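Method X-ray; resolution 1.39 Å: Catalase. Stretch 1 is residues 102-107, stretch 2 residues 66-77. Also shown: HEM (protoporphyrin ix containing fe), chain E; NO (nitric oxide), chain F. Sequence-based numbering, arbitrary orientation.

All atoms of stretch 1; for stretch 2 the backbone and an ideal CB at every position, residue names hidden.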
ATOM      1  N   PRO A 102     -15.921  -0.160 -29.465  1.00  9.68           N
ATOM      2  CA  PRO A 102     -16.494   0.060 -28.128  1.00  9.49           C
ATOM      3  C   PRO A 102     -15.751   1.173 -27.381  1.00  8.33           C
ATOM      4  O   PRO A 102     -14.544   1.363 -27.586  1.00  9.19           O
ATOM      5  CB  PRO A 102     -16.267  -1.281 -27.411  1.00 10.61           C
ATOM      6  CG  PRO A 102     -15.936  -2.272 -28.491  1.00 11.78           C
ATOM      7  CD  PRO A 102     -15.266  -1.474 -29.572  1.00 10.97           C
ATOM      8  N   LEU A 103     -16.460   1.881 -26.506  1.00  8.67           N
ATOM      9  CA  LEU A 103     -15.840   2.940 -25.733  1.00  9.03           C
ATOM     10  C   LEU A 103     -16.301   2.961 -24.282  1.00  8.15           C
ATOM     11  O   LEU A 103     -17.368   2.436 -23.934  1.00  8.54           O
ATOM     12  CB  LEU A 103     -16.087   4.310 -26.386  1.00 11.59           C
ATOM     13  CG  LEU A 103     -17.486   4.922 -26.266  1.00 10.92           C
ATOM     14  CD1 LEU A 103     -17.720   5.659 -24.943  1.00 11.13           C
ATOM     15  CD2 LEU A 103     -17.725   5.865 -27.428  1.00 13.39           C
ATOM     16  N   ALA A 104     -15.478   3.591 -23.449  1.00  7.74           N
ATOM     17  CA  ALA A 104     -15.854   4.004 -22.106  1.00  8.17           C
ATOM     18  C   ALA A 104     -15.690   5.515 -22.036  1.00  8.49           C
ATOM     19  O   ALA A 104     -14.897   6.093 -22.783  1.00  8.21           O
ATOM     20  CB  ALA A 104     -14.962   3.347 -21.071  1.00  8.07           C
ATOM     21  N   VAL A 105     -16.426   6.155 -21.133  1.00  7.99           N
ATOM     22  CA  VAL A 105     -16.243   7.579 -20.871  1.00  7.85           C
ATOM     23  C   VAL A 105     -16.382   7.847 -19.387  1.00  7.50           C
ATOM     24  O   VAL A 105     -17.173   7.198 -18.715  1.00  8.45           O
ATOM     25  CB  VAL A 105     -17.243   8.454 -21.690  1.00  8.94           C
ATOM     26  CG1 VAL A 105     -18.681   8.279 -21.193  1.00 11.40           C
ATOM     27  CG2 VAL A 105     -16.852   9.918 -21.648  1.00  9.75           C
ATOM     28  N   ARG A 106     -15.592   8.783 -18.869  1.00  7.75           N
ATOM     29  CA  ARG A 106     -15.815   9.309 -17.525  1.00  7.49           C
ATOM     30  C   ARG A 106     -15.860  10.831 -17.598  1.00  7.45           C
ATOM     31  O   ARG A 106     -14.994  11.462 -18.220  1.00  8.11           O
ATOM     32  CB  ARG A 106     -14.743   8.824 -16.536  1.00  7.65           C
ATOM     33  CG  ARG A 106     -15.004   9.225 -15.071  1.00  7.89           C
ATOM     34  CD  ARG A 106     -13.977   8.589 -14.148  1.00  7.83           C
ATOM     35  NE  ARG A 106     -14.138   8.951 -12.734  1.00  6.82           N
ATOM     36  CZ  ARG A 106     -13.670  10.070 -12.183  1.00  7.12           C
ATOM     37  NH1 ARG A 106     -13.033  10.972 -12.928  1.00  7.96           N
ATOM     38  NH2 ARG A 106     -13.854  10.298 -10.879  1.00  8.45           N
ATOM     39  N   PHE A 107     -16.899  11.400 -16.996  1.00  7.34           N
ATOM     40  CA  PHE A 107     -17.052  12.845 -16.856  1.00  7.98           C
ATOM     41  C   PHE A 107     -16.778  13.191 -15.404  1.00  8.02           C
ATOM     42  O   PHE A 107     -16.946  12.351 -14.518  1.00  7.97           O
ATOM     43  CB  PHE A 107     -18.485  13.262 -17.178  1.00  8.02           C
ATOM     44  CG  PHE A 107     -18.934  12.915 -18.577  1.00  8.66           C
ATOM     45  CD1 PHE A 107     -18.539  13.689 -19.662  1.00  9.71           C
ATOM     46  CD2 PHE A 107     -19.775  11.835 -18.800  1.00  9.33           C
ATOM     47  CE1 PHE A 107     -18.959  13.379 -20.946  1.00 10.24           C
ATOM     48  CE2 PHE A 107     -20.198  11.519 -20.078  1.00 10.16           C
ATOM     49  CZ  PHE A 107     -19.791  12.293 -21.153  1.00 10.11           C
ATOM     50  N   UNK A  66      -8.861   8.607  -3.743  1.00  7.42           N
ATOM     51  CA  UNK A  66      -9.583   9.188  -4.868  1.00  7.93           C
ATOM     52  C   UNK A  66      -8.565   9.833  -5.815  1.00  6.23           C
ATOM     53  O   UNK A  66      -7.430  10.125  -5.414  1.00  6.72           O
ATOM     54  CB  UNK A  66     -10.619  10.208  -4.391  1.00  7.93           C
ATOM     55  N   UNK A  67      -8.958  10.061  -7.066  1.00  6.65           N
ATOM     56  CA  UNK A  67      -8.099  10.780  -8.001  1.00  6.67           C
ATOM     57  C   UNK A  67      -7.752  12.174  -7.493  1.00  6.79           C
ATOM     58  O   UNK A  67      -8.601  12.870  -6.911  1.00  7.31           O
ATOM     59  CB  UNK A  67      -8.776  10.879  -9.369  1.00  6.67           C
ATOM     60  N   UNK A  68      -6.521  12.604  -7.761  1.00  6.81           N
ATOM     61  CA  UNK A  68      -6.177  14.022  -7.667  1.00  7.15           C
ATOM     62  C   UNK A  68      -5.621  14.488  -9.017  1.00  7.43           C
ATOM     63  O   UNK A  68      -4.617  13.951  -9.499  1.00  8.02           O
ATOM     64  CB  UNK A  68      -5.166  14.268  -6.545  1.00  7.15           C
ATOM     65  N   UNK A  69      -6.303  15.444  -9.680  1.00  8.04           N
ATOM     66  CA  UNK A  69      -7.635  15.979  -9.396  1.00  8.15           C
ATOM     67  C   UNK A  69      -8.697  15.106 -10.077  1.00  7.11           C
ATOM     68  O   UNK A  69      -8.401  13.949 -10.403  1.00  7.47           O
ATOM     69  CB  UNK A  69      -7.747  17.431  -9.866  1.00  8.15           C
ATOM     70  N   UNK A  70      -9.903  15.645 -10.264  1.00  7.65           N
ATOM     71  CA  UNK A  70     -11.019  14.964 -10.940  1.00  7.57           C
ATOM     72  C   UNK A  70     -11.587  13.800 -10.113  1.00  7.43           C
ATOM     73  O   UNK A  70     -12.093  12.822 -10.665  1.00  7.20           O
ATOM     74  CB  UNK A  70     -10.559  14.445 -12.304  1.00  7.57           C
ATOM     75  N   UNK A  71     -11.544  13.932  -8.789  1.00  7.99           N
ATOM     76  CA  UNK A  71     -12.068  12.900  -7.888  1.00  7.46           C
ATOM     77  C   UNK A  71     -13.539  12.563  -8.101  1.00  7.72           C
ATOM     78  O   UNK A  71     -13.918  11.393  -8.001  1.00  7.40           O
ATOM     79  CB  UNK A  71     -11.870  13.346  -6.438  1.00  7.46           C
ATOM     80  N   UNK A  72     -14.362  13.585  -8.344  1.00  7.39           N
ATOM     81  CA  UNK A  72     -15.818  13.415  -8.446  1.00  7.06           C
ATOM     82  C   UNK A  72     -16.244  13.220  -9.894  1.00  7.96           C
ATOM     83  O   UNK A  72     -16.219  14.163 -10.685  1.00  8.53           O
ATOM     84  CB  UNK A  72     -16.543  14.622  -7.847  1.00  7.06           C
ATOM     85  N   UNK A  73     -16.645  12.011 -10.253  1.00  7.64           N
ATOM     86  CA  UNK A  73     -17.044  11.755 -11.622  1.00  8.80           C
ATOM     87  C   UNK A  73     -17.918  10.534 -11.773  1.00  7.48           C
ATOM     88  O   UNK A  73     -18.261   9.872 -10.787  1.00  8.59           O
ATOM     89  CB  UNK A  73     -15.802  11.602 -12.503  1.00  8.80           C
ATOM     90  N   UNK A  74     -18.262  10.226 -13.019  1.00  6.81           N
ATOM     91  CA  UNK A  74     -19.225   9.178 -13.324  1.00  7.57           C
ATOM     92  C   UNK A  74     -19.085   8.891 -14.799  1.00  7.59           C
ATOM     93  O   UNK A  74     -18.484   9.679 -15.538  1.00  8.77           O
ATOM     94  CB  UNK A  74     -20.655   9.579 -12.957  1.00  7.57           C
ATOM     95  N   UNK A  75     -19.631   7.776 -15.257  1.00  7.69           N
ATOM     96  CA  UNK A  75     -19.410   7.444 -16.645  1.00  9.69           C
ATOM     97  C   UNK A  75     -20.348   6.426 -17.241  1.00  8.82           C
ATOM     98  O   UNK A  75     -21.376   6.074 -16.660  1.00  7.87           O
ATOM     99  CB  UNK A  75     -17.976   6.937 -16.809  1.00  9.69           C
ATOM    100  N   UNK A  76     -19.973   5.948 -18.419  1.00  8.53           N
ATOM    101  CA  UNK A  76     -20.823   5.071 -19.205  1.00  8.57           C
ATOM    102  C   UNK A  76     -20.001   4.437 -20.300  1.00  8.65           C
ATOM    103  O   UNK A  76     -18.810   4.713 -20.442  1.00  8.60           O
ATOM    104  CB  UNK A  76     -22.014   5.831 -19.791  1.00  8.57           C
ATOM    105  N   UNK A  77     -20.651   3.584 -21.079  1.00  7.92           N
ATOM    106  CA  UNK A  77     -19.990   2.870 -22.153  1.00  8.12           C
ATOM    107  C   UNK A  77     -20.814   3.039 -23.411  1.00  8.58           C
ATOM    108  O   UNK A  77     -21.984   3.417 -23.350  1.00  9.11           O
ATOM    109  CB  UNK A  77     -19.801   1.391 -21.809  1.00  8.12           C
TER
HETATM  110  CHA HEM E1517      -7.095  13.497 -14.090  1.00  7.78           C
HETATM  111  CHB HEM E1517      -2.479  14.973 -14.288  1.00  7.76           C
HETATM  112  CHC HEM E1517      -3.827  18.558 -17.249  1.00  9.27           C
HETATM  113  CHD HEM E1517      -7.886  16.123 -18.131  1.00  9.14           C
HETATM  114  C1A HEM E1517      -5.742  13.591 -13.873  1.00  7.47           C
HETATM  115  C2A HEM E1517      -4.949  12.694 -13.054  1.00  7.68           C
HETATM  116  C3A HEM E1517      -3.674  13.103 -13.131  1.00  7.97           C
HETATM  117  C4A HEM E1517      -3.620  14.266 -13.983  1.00  8.32           C
HETATM  118  CMA HEM E1517      -2.436  12.495 -12.464  1.00  9.58           C
HETATM  119  CAA HEM E1517      -5.507  11.486 -12.268  1.00  8.05           C
HETATM  120  CBA HEM E1517      -5.531  10.264 -13.175  1.00  8.60           C
HETATM  121  CGA HEM E1517      -5.881   8.998 -12.439  1.00  7.98           C
HETATM  122  O1A HEM E1517      -6.597   8.162 -13.046  1.00  8.10           O
HETATM  123  O2A HEM E1517      -5.459   8.799 -11.271  1.00  8.16           O
HETATM  124  C1B HEM E1517      -2.432  16.094 -15.085  1.00  7.39           C
HETATM  125  C2B HEM E1517      -1.265  16.909 -15.339  1.00  8.68           C
HETATM  126  C3B HEM E1517      -1.654  17.919 -16.144  1.00  8.92           C
HETATM  127  C4B HEM E1517      -3.060  17.744 -16.432  1.00  7.95           C
HETATM  128  CMB HEM E1517       0.128  16.628 -14.741  1.00  8.92           C
HETATM  129  CAB HEM E1517      -0.834  19.072 -16.756  1.00 10.08           C
HETATM  130  CBB HEM E1517       0.471  18.965 -17.002  1.00 10.92           C
HETATM  131  C1C HEM E1517      -4.975  18.123 -17.886  1.00  8.57           C
HETATM  132  C2C HEM E1517      -5.513  18.578 -19.160  1.00  9.59           C
HETATM  133  C3C HEM E1517      -6.644  17.887 -19.387  1.00  8.77           C
HETATM  134  C4C HEM E1517      -6.830  16.974 -18.280  1.00  9.12           C
HETATM  135  CMC HEM E1517      -4.877  19.677 -20.046  1.00 10.92           C
HETATM  136  CAC HEM E1517      -7.601  17.914 -20.603  1.00  9.86           C
HETATM  137  CBC HEM E1517      -7.191  18.233 -21.843  1.00 13.07           C
HETATM  138  C1D HEM E1517      -8.067  15.259 -17.086  1.00  8.53           C
HETATM  139  C2D HEM E1517      -9.246  14.470 -16.928  1.00  8.01           C
HETATM  140  C3D HEM E1517      -9.018  13.652 -15.686  1.00  8.30           C
HETATM  141  C4D HEM E1517      -7.711  14.010 -15.206  1.00  7.03           C
HETATM  142  CMD HEM E1517     -10.484  14.466 -17.822  1.00  8.89           C
HETATM  143  CAD HEM E1517      -9.993  12.633 -15.116  1.00  8.20           C
HETATM  144  CBD HEM E1517      -9.900  11.358 -15.952  1.00  8.51           C
HETATM  145  CGD HEM E1517     -10.950  10.438 -15.404  1.00  8.26           C
HETATM  146  O1D HEM E1517     -10.602   9.372 -14.839  1.00  8.79           O
HETATM  147  O2D HEM E1517     -12.153  10.785 -15.513  1.00  8.20           O
HETATM  148  NA  HEM E1517      -4.901  14.539 -14.437  1.00  7.83           N
HETATM  149  NB  HEM E1517      -3.510  16.625 -15.759  1.00  7.70           N
HETATM  150  NC  HEM E1517      -5.804  17.135 -17.378  1.00  8.80           N
HETATM  151  ND  HEM E1517      -7.180  14.976 -16.052  1.00  7.78           N
HETATM  152 FE   HEM E1517      -5.378  15.855 -15.879  1.00  7.93          FE
HETATM  153  N    NO F1518      -5.959  17.040 -14.811  1.00 20.00           N
HETATM  154  O    NO F1518      -6.140  18.087 -14.479  1.00 20.00           O

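Position 66 has nothing of stretch 1 near its ideal CB, so stretch 1 sets no preference. It is Glu-66. At 67 the CB points toward stretch 1, 5.3 Å from Arg-106 NH2, with a heme propionate beyond. A long polar or basic side chain could reach that carboxylate. The residue is Arg-67. Its NE donates to HEM O1D at 2.9 Å, and its guanidinium lies flat on that of Arg-106, centres 3.6 Å apart and planes at 6°. Arg-106 NH1 donates to HEM O2D at 2.7 Å, so both oxygens of one propionate offset the like charges.

Positions 68 and 69 are out of reach of stretch 1 and close to the heme. Many residues would fit 68, which is Ile-68. The peptide before 69 is cis, which favours proline, and Pro-69 is found.

At 70 phi is positive (70°), a region easiest for glycine, asparagine or aspartate, though others occur. The CB is 4.3 Å from Arg-106 NH1, but the heme and NO also lie nearby, so a flat or polar side chain would suit. It is His-70. Its ring turns away from stretch 1 and has the heme over one face, with CD2 3.2 Å from HEM C4D. Its carbonyl O accepts from Arg-106 NH1 and from Arg-106 NH2, both at 3.1 Å.

Positions 71 and 72 point away, and stretch 1 leaves both open. They are Ala-71 and Lys-72.

At 73 an ideal CB would sit 2.4 Å from Phe-107 O and 2.6 Å from Arg-106 CZ. Only glycine suits, and Gly-73 places its CA over one face of the Arg-106 guanidinium.

At 74 the CB lies on the same sheet face as the Phe-107 side chain. Aromatic, apolar or polar residues could fit. His-74 has Phe-107 O over one face of its ring. The backbones pair: His-74 N donates to Phe-107 O at 2.9 Å, and Phe-107 N to His-74 O at 2.8 Å.

At 75 an ideal CB would fall 2.1 Å from Val-105 O, so glycine is again required. Gly-75 lets the strands approach.

At 76 the CB faces Val-105 CG1, so a small or medium apolar residue suits. Ala-76 CB lies 4.3 Å from Val-105 CG1. Val-105 N donates to Ala-76 O at 2.9 Å.

At 77 the CB shares a face with Ala-104, whose small side chain leaves room for a large apolar group. Phe-77 fills it, with CE2 3.4 Å from Ala-104 CB.

Stretch 2 (66-77) ERIPHAKGHGAF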
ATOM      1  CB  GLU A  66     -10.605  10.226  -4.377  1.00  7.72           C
ATOM      2  CG  GLU A  66      -9.964  11.511  -3.849  1.00  8.19           C
ATOM      3  CD  GLU A  66     -10.956  12.500  -3.240  1.00  8.34           C
ATOM      4  OE1 GLU A  66     -12.052  12.081  -2.789  1.00  9.23           O
ATOM      5  OE2 GLU A  66     -10.632  13.716  -3.203  1.00 10.33           O
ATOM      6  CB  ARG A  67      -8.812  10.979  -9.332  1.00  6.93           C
ATOM      7  CG  ARG A  67      -9.074   9.722 -10.097  1.00  6.47           C
ATOM      8  CD  ARG A  67     -10.221  10.006 -11.075  1.00  7.54           C
ATOM      9  NE  ARG A  67     -10.431   8.906 -12.006  1.00  7.84           N
ATOM     10  CZ  ARG A  67     -11.013   7.756 -11.680  1.00  6.43           C
ATOM     11  NH1 ARG A  67     -11.476   7.556 -10.441  1.00  7.83           N
ATOM     12  NH2 ARG A  67     -11.142   6.806 -12.598  1.00  7.96           N
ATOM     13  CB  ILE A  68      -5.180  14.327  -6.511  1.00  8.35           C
ATOM     14  CG1 ILE A  68      -4.810  15.815  -6.528  1.00  9.22           C
ATOM     15  CG2 ILE A  68      -3.927  13.434  -6.567  1.00  9.50           C
ATOM     16  CD1 ILE A  68      -3.958  16.272  -5.337  1.00 10.64           C
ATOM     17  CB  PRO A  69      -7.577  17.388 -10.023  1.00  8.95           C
ATOM     18  CG  PRO A  69      -6.420  17.344 -11.027  1.00  9.89           C
ATOM     19  CD  PRO A  69      -5.784  15.978 -10.948  1.00  9.05           C
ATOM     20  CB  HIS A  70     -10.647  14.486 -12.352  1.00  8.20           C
ATOM     21  CG  HIS A  70     -10.343  15.587 -13.330  1.00  8.45           C
ATOM     22  ND1 HIS A  70     -11.254  16.018 -14.275  1.00  8.52           N
ATOM     23  CD2 HIS A  70      -9.208  16.296 -13.554  1.00  8.20           C
ATOM     24  CE1 HIS A  70     -10.703  16.960 -15.021  1.00  8.44           C
ATOM     25  NE2 HIS A  70      -9.464  17.153 -14.601  1.00  9.23           N
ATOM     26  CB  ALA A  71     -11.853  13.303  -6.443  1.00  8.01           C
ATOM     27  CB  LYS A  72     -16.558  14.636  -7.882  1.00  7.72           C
ATOM     28  CG  LYS A  72     -18.090  14.490  -7.924  1.00  8.71           C
ATOM     29  CD  LYS A  72     -18.569  13.562  -6.798  1.00  8.49           C
ATOM     30  CE  LYS A  72     -20.042  13.129  -6.918  1.00  7.88           C
ATOM     31  NZ  LYS A  72     -20.981  14.292  -7.011  1.00  8.46           N
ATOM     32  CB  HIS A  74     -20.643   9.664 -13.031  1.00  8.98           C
ATOM     33  CG  HIS A  74     -20.951  10.983 -13.660  1.00  8.02           C
ATOM     34  ND1 HIS A  74     -20.624  12.181 -13.060  1.00  8.26           N
ATOM     35  CD2 HIS A  74     -21.502  11.297 -14.857  1.00  8.47           C
ATOM     36  CE1 HIS A  74     -20.985  13.178 -13.850  1.00  8.50           C
ATOM     37  NE2 HIS A  74     -21.504  12.669 -14.953  1.00  8.48           N
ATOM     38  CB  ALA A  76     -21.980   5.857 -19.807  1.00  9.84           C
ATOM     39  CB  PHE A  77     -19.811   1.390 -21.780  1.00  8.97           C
ATOM     40  CG  PHE A  77     -18.904   1.185 -20.606  1.00  9.28           C
ATOM     41  CD1 PHE A  77     -19.382   1.333 -19.311  1.00  8.57           C
ATOM     42  CD2 PHE A  77     -17.564   0.872 -20.796  1.00 10.43           C
ATOM     43  CE1 PHE A  77     -18.535   1.159 -18.218  1.00 10.16           C
ATOM     44  CE2 PHE A  77     -16.710   0.703 -19.717  1.00  9.99           C
ATOM     45  CZ  PHE A  77     -17.199   0.844 -18.419  1.00 10.50           C
TER
HETATM   46  O   HOH W   1     -15.436   7.976 -10.045  1.00 13.03           O
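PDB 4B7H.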